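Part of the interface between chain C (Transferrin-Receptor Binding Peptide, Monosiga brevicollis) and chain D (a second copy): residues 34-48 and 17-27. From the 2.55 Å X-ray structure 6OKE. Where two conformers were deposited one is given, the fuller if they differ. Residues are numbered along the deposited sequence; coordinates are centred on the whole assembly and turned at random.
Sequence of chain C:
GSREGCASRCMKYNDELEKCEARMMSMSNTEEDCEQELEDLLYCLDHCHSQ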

# COMPACT_ATOMS: atom_id res chain seq x y z
N CYS C 34 -10.18 6.93 -17.54
CA CYS C 34 -8.69 6.93 -17.51
C CYS C 34 -8.16 6.10 -16.34
O CYS C 34 -7.00 6.34 -15.92
CB CYS C 34 -8.19 8.36 -17.44
SG CYS C 34 -8.60 9.29 -18.94
N GLU C 35 -8.97 5.18 -15.83
CA GLU C 35 -8.69 4.41 -14.58
C GLU C 35 -7.47 3.51 -14.80
O GLU C 35 -6.68 3.34 -13.85
CB GLU C 35 -9.89 3.55 -14.19
CG GLU C 35 -11.08 4.34 -13.67
CD GLU C 35 -12.16 3.50 -13.02
OE1 GLU C 35 -12.15 2.25 -13.17
OE2 GLU C 35 -13.03 4.10 -12.36
N GLN C 36 -7.35 2.95 -16.00
CA GLN C 36 -6.24 2.05 -16.42
C GLN C 36 -4.92 2.84 -16.41
O GLN C 36 -3.90 2.27 -15.96
CB GLN C 36 -6.54 1.46 -17.79
CG GLN C 36 -5.69 0.24 -18.08
CD GLN C 36 -4.29 0.61 -18.48
OE1 GLN C 36 -4.07 1.59 -19.20
NE2 GLN C 36 -3.33 -0.17 -18.01
N GLU C 37 -4.96 4.10 -16.86
CA GLU C 37 -3.77 4.98 -16.96
C GLU C 37 -3.32 5.40 -15.55
O GLU C 37 -2.09 5.48 -15.30
CB GLU C 37 -4.05 6.21 -17.83
CG GLU C 37 -4.12 5.93 -19.33
CD GLU C 37 -5.45 5.40 -19.84
OE1 GLU C 37 -5.56 5.14 -21.06
OE2 GLU C 37 -6.35 5.18 -19.01
N LEU C 38 -4.27 5.65 -14.65
CA LEU C 38 -3.98 5.95 -13.23
C LEU C 38 -3.44 4.69 -12.54
O LEU C 38 -2.42 4.79 -11.84
CB LEU C 38 -5.25 6.44 -12.54
CG LEU C 38 -5.11 6.77 -11.06
CD1 LEU C 38 -4.11 7.90 -10.82
CD2 LEU C 38 -6.46 7.16 -10.48
N GLU C 39 -4.10 3.55 -12.73
CA GLU C 39 -3.68 2.25 -12.15
C GLU C 39 -2.19 2.03 -12.46
O GLU C 39 -1.45 1.72 -11.51
CB GLU C 39 -4.59 1.14 -12.66
CG GLU C 39 -4.10 -0.28 -12.42
CD GLU C 39 -3.53 -0.61 -11.05
OE1 GLU C 39 -3.32 0.32 -10.25
OE2 GLU C 39 -3.30 -1.80 -10.80
N ASP C 40 -1.78 2.23 -13.72
CA ASP C 40 -0.37 2.03 -14.17
C ASP C 40 0.56 3.08 -13.53
O ASP C 40 1.76 2.78 -13.38
CB ASP C 40 -0.24 2.10 -15.69
CG ASP C 40 -1.20 1.19 -16.44
OD1 ASP C 40 -1.71 0.22 -15.82
OD2 ASP C 40 -1.42 1.46 -17.63
N LEU C 41 0.04 4.27 -13.20
CA LEU C 41 0.80 5.34 -12.51
C LEU C 41 1.00 4.95 -11.04
O LEU C 41 2.14 5.06 -10.55
CB LEU C 41 0.04 6.66 -12.63
CG LEU C 41 0.60 7.83 -11.80
CD1 LEU C 41 2.05 8.09 -12.14
CD2 LEU C 41 -0.24 9.07 -12.02
N LEU C 42 -0.05 4.51 -10.37
CA LEU C 42 0.01 4.15 -8.93
C LEU C 42 0.88 2.90 -8.76
O LEU C 42 1.77 2.92 -7.90
CB LEU C 42 -1.42 3.97 -8.40
CG LEU C 42 -2.28 5.24 -8.45
CD1 LEU C 42 -3.53 5.10 -7.60
CD2 LEU C 42 -1.49 6.47 -8.01
N TYR C 43 0.69 1.88 -9.61
CA TYR C 43 1.55 0.67 -9.71
C TYR C 43 3.01 1.11 -9.78
O TYR C 43 3.80 0.69 -8.93
CB TYR C 43 1.14 -0.18 -10.92
CG TYR C 43 1.81 -1.53 -11.02
CD1 TYR C 43 3.07 -1.65 -11.56
CD2 TYR C 43 1.17 -2.69 -10.58
CE1 TYR C 43 3.71 -2.89 -11.66
CE2 TYR C 43 1.78 -3.93 -10.68
CZ TYR C 43 3.06 -4.03 -11.22
OH TYR C 43 3.70 -5.23 -11.32
N CYS C 44 3.35 1.96 -10.75
CA CYS C 44 4.73 2.48 -10.96
C CYS C 44 5.24 3.15 -9.68
O CYS C 44 6.35 2.80 -9.23
CB CYS C 44 4.80 3.47 -12.12
SG CYS C 44 6.50 3.73 -12.68
N LEU C 45 4.47 4.08 -9.11
CA LEU C 45 4.85 4.82 -7.88
C LEU C 45 5.04 3.85 -6.71
O LEU C 45 5.94 4.10 -5.88
CB LEU C 45 3.77 5.85 -7.56
CG LEU C 45 3.77 7.08 -8.47
CD1 LEU C 45 2.60 7.99 -8.12
CD2 LEU C 45 5.09 7.84 -8.35
N ASP C 46 4.24 2.78 -6.67
CA ASP C 46 4.25 1.78 -5.56
C ASP C 46 5.59 1.04 -5.57
O ASP C 46 6.20 0.90 -4.47
CB ASP C 46 3.06 0.83 -5.67
CG ASP C 46 3.02 -0.18 -4.52
OD1 ASP C 46 2.86 0.26 -3.36
OD2 ASP C 46 3.22 -1.41 -4.79
N HIS C 47 6.03 0.60 -6.75
CA HIS C 47 7.26 -0.22 -6.92
C HIS C 47 8.50 0.64 -6.61
O HIS C 47 9.45 0.05 -6.11
CB HIS C 47 7.21 -0.96 -8.26
CG HIS C 47 6.21 -2.08 -8.21
ND1 HIS C 47 4.84 -1.86 -8.31
CD2 HIS C 47 6.38 -3.41 -8.00
CE1 HIS C 47 4.21 -3.01 -8.18
NE2 HIS C 47 5.14 -3.98 -8.00
N CYS C 48 8.43 1.96 -6.74
CA CYS C 48 9.39 2.91 -6.10
C CYS C 48 9.19 2.87 -4.58
O CYS C 48 10.18 2.85 -3.85
CB CYS C 48 9.25 4.35 -6.56
SG CYS C 48 9.31 4.57 -8.35
N LEU D 17 -0.77 -7.21 -1.52
CA LEU D 17 -1.65 -6.21 -0.85
C LEU D 17 -1.30 -4.81 -1.38
O LEU D 17 -2.23 -4.03 -1.61
CB LEU D 17 -1.45 -6.28 0.67
CG LEU D 17 -2.31 -5.30 1.48
CD1 LEU D 17 -3.79 -5.51 1.19
CD2 LEU D 17 -2.03 -5.42 2.97
N GLU D 18 -0.01 -4.49 -1.54
CA GLU D 18 0.45 -3.21 -2.13
C GLU D 18 -0.18 -3.05 -3.52
O GLU D 18 -0.80 -1.98 -3.78
CB GLU D 18 1.98 -3.15 -2.26
CG GLU D 18 2.71 -3.21 -0.94
CD GLU D 18 2.06 -2.21 -0.02
OE1 GLU D 18 2.09 -1.02 -0.35
OE2 GLU D 18 1.39 -2.65 0.91
N LYS D 19 -0.06 -4.08 -4.37
CA LYS D 19 -0.56 -4.05 -5.77
C LYS D 19 -2.10 -3.88 -5.76
O LYS D 19 -2.63 -3.14 -6.59
CB LYS D 19 -0.15 -5.31 -6.54
CG LYS D 19 1.30 -5.37 -6.99
CD LYS D 19 1.57 -6.60 -7.85
CE LYS D 19 3.03 -6.82 -8.21
NZ LYS D 19 3.85 -7.13 -7.02
N CYS D 20 -2.78 -4.58 -4.85
CA CYS D 20 -4.26 -4.55 -4.72
C CYS D 20 -4.73 -3.14 -4.32
O CYS D 20 -5.71 -2.66 -4.90
CB CYS D 20 -4.75 -5.60 -3.73
SG CYS D 20 -6.55 -5.68 -3.62
N GLU D 21 -4.07 -2.51 -3.35
CA GLU D 21 -4.40 -1.14 -2.87
C GLU D 21 -4.28 -0.13 -4.02
O GLU D 21 -5.15 0.76 -4.11
CB GLU D 21 -3.47 -0.71 -1.75
CG GLU D 21 -3.73 -1.40 -0.42
CD GLU D 21 -2.58 -1.18 0.56
OE1 GLU D 21 -1.54 -0.59 0.14
OE2 GLU D 21 -2.72 -1.62 1.72
N ALA D 22 -3.23 -0.26 -4.84
CA ALA D 22 -3.01 0.55 -6.06
C ALA D 22 -4.21 0.38 -6.99
O ALA D 22 -4.76 1.41 -7.44
CB ALA D 22 -1.72 0.16 -6.72
N ARG D 23 -4.61 -0.88 -7.23
CA ARG D 23 -5.79 -1.25 -8.07
C ARG D 23 -7.07 -0.64 -7.47
O ARG D 23 -7.90 -0.16 -8.26
CB ARG D 23 -5.89 -2.78 -8.13
CG ARG D 23 -7.16 -3.33 -8.75
CD ARG D 23 -7.17 -4.83 -8.55
NE ARG D 23 -5.83 -5.28 -8.21
CZ ARG D 23 -5.54 -6.41 -7.60
NH1 ARG D 23 -4.28 -6.72 -7.33
NH2 ARG D 23 -6.51 -7.24 -7.24
N MET D 24 -7.20 -0.67 -6.14
CA MET D 24 -8.37 -0.20 -5.37
C MET D 24 -8.52 1.33 -5.47
O MET D 24 -9.68 1.82 -5.53
CB MET D 24 -8.18 -0.58 -3.90
CG MET D 24 -9.41 -0.41 -3.02
SD MET D 24 -8.97 -0.71 -1.29
CE MET D 24 -7.88 0.68 -0.96
N MET D 25 -7.39 2.06 -5.46
CA MET D 25 -7.36 3.54 -5.59
C MET D 25 -7.61 3.94 -7.05
O MET D 25 -8.05 5.08 -7.28
CB MET D 25 -6.01 4.10 -5.12
CG MET D 25 -5.83 3.98 -3.61
SD MET D 25 -7.29 4.60 -2.71
CE MET D 25 -7.18 6.33 -3.16
N SER D 26 -7.34 3.03 -7.98
CA SER D 26 -7.55 3.21 -9.44
C SER D 26 -8.98 2.82 -9.82
O SER D 26 -9.68 3.66 -10.42
CB SER D 26 -6.54 2.40 -10.21
N MET D 27 -9.37 1.58 -9.51
CA MET D 27 -10.70 1.00 -9.87
C MET D 27 -11.62 1.08 -8.65
O MET D 27 -12.69 1.70 -8.80
CB MET D 27 -10.56 -0.46 -10.31
CG MET D 27 -10.49 -0.65 -11.82
SD MET D 27 -8.92 -0.13 -12.59
CE MET D 27 -7.78 -1.31 -11.86
O HOH W 1 -0.05 0.42 -3.16

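Two helices, 35-47 of chain C and 17-26 of chain D, lie against each other in a roughly antiparallel sense, their N-to-C directions 148° apart and their axes 8.6 Å distant at closest approach. The spacing is not even along the contact. CA of Glu39(C) is 4.8 Å from CA of Ser26(D), CA of Leu42(C) is 5.5 Å from CA of Ala22(D), and CA of Asp46(C) is 7.1 Å from CA of Glu18(D), so the backbones splay as chain C runs toward its C-terminus. These register positions advance by three or four residues at a time, the repeat that keeps one face of a helix turned to its partner. Cys34(C) sits at the N-cap position, and its O accepts from N of Leu38(C) at 3.1 Å.

At the tight end the small side chains are on chain D. Ser26(D) points toward chain C, and its CB comes within 3.4 Å of CB of Glu39(C); its OG is not modelled, so any bond that hydroxyl makes cannot be judged. One turn earlier, Ala22(D) also points across, with its CB 4.2 Å from CB of Leu42(C). Leu42(C) fills the space beside it, placing CD1 3.6 Å from CB of Met25(D). This small apolar patch needs no directional bonding, and Leu38(C) extends it with CD2 4.2 Å from CA of Ser26(D).

Around the patch the side chains are longer and more polar, and their polar ends often lie against carbon atoms of the partner, without forming a hydrogen bond across the contact. Glu39(C) leaves its helix sideways, but its end reaches chain D, where OE1 lies 3.3 Å from O of Ala22(D). Both atoms are acceptors, so this is proximity without a hydrogen bond. The methylene part of Glu39(C) is better matched: its CG is 3.9 Å from CE of Met27(D). Glu35(C) meets the same methionine, with OE1 3.6 Å from CG of Met27(D).

Toward the wider end, Lys19(D) stretches along chain C and uses its aliphatic chain against two rings. Its CE lies 3.6 Å from OH of Tyr43(C) and 3.5 Å from NE2 of His47(C), the latter approach being at the edge of the imidazole. That imidazole is steadied from within its own helix, because ND1 of His47(C) donates to O of Tyr43(C) at 2.8 Å with a nearly straight angle of 171°.

Asp46(C) and Glu18(D) pose the electrostatic problem of the interface. OD1 of Asp46(C) is 3.4 Å from OE1 of Glu18(D), a close approach of like charges. Nearby, a water donates to O of Glu18(D) at 2.6 Å and, weakly, to OD1 of Asp46(C) at 2.9 Å, linking the helices through a backbone carbonyl rather than the second carboxylate. No direct hydrogen bond crosses between the modelled atoms. The rule to read here is fit before pairing: small chain D residues where the backbones are close, aliphatic reach around them, and water at the wider end.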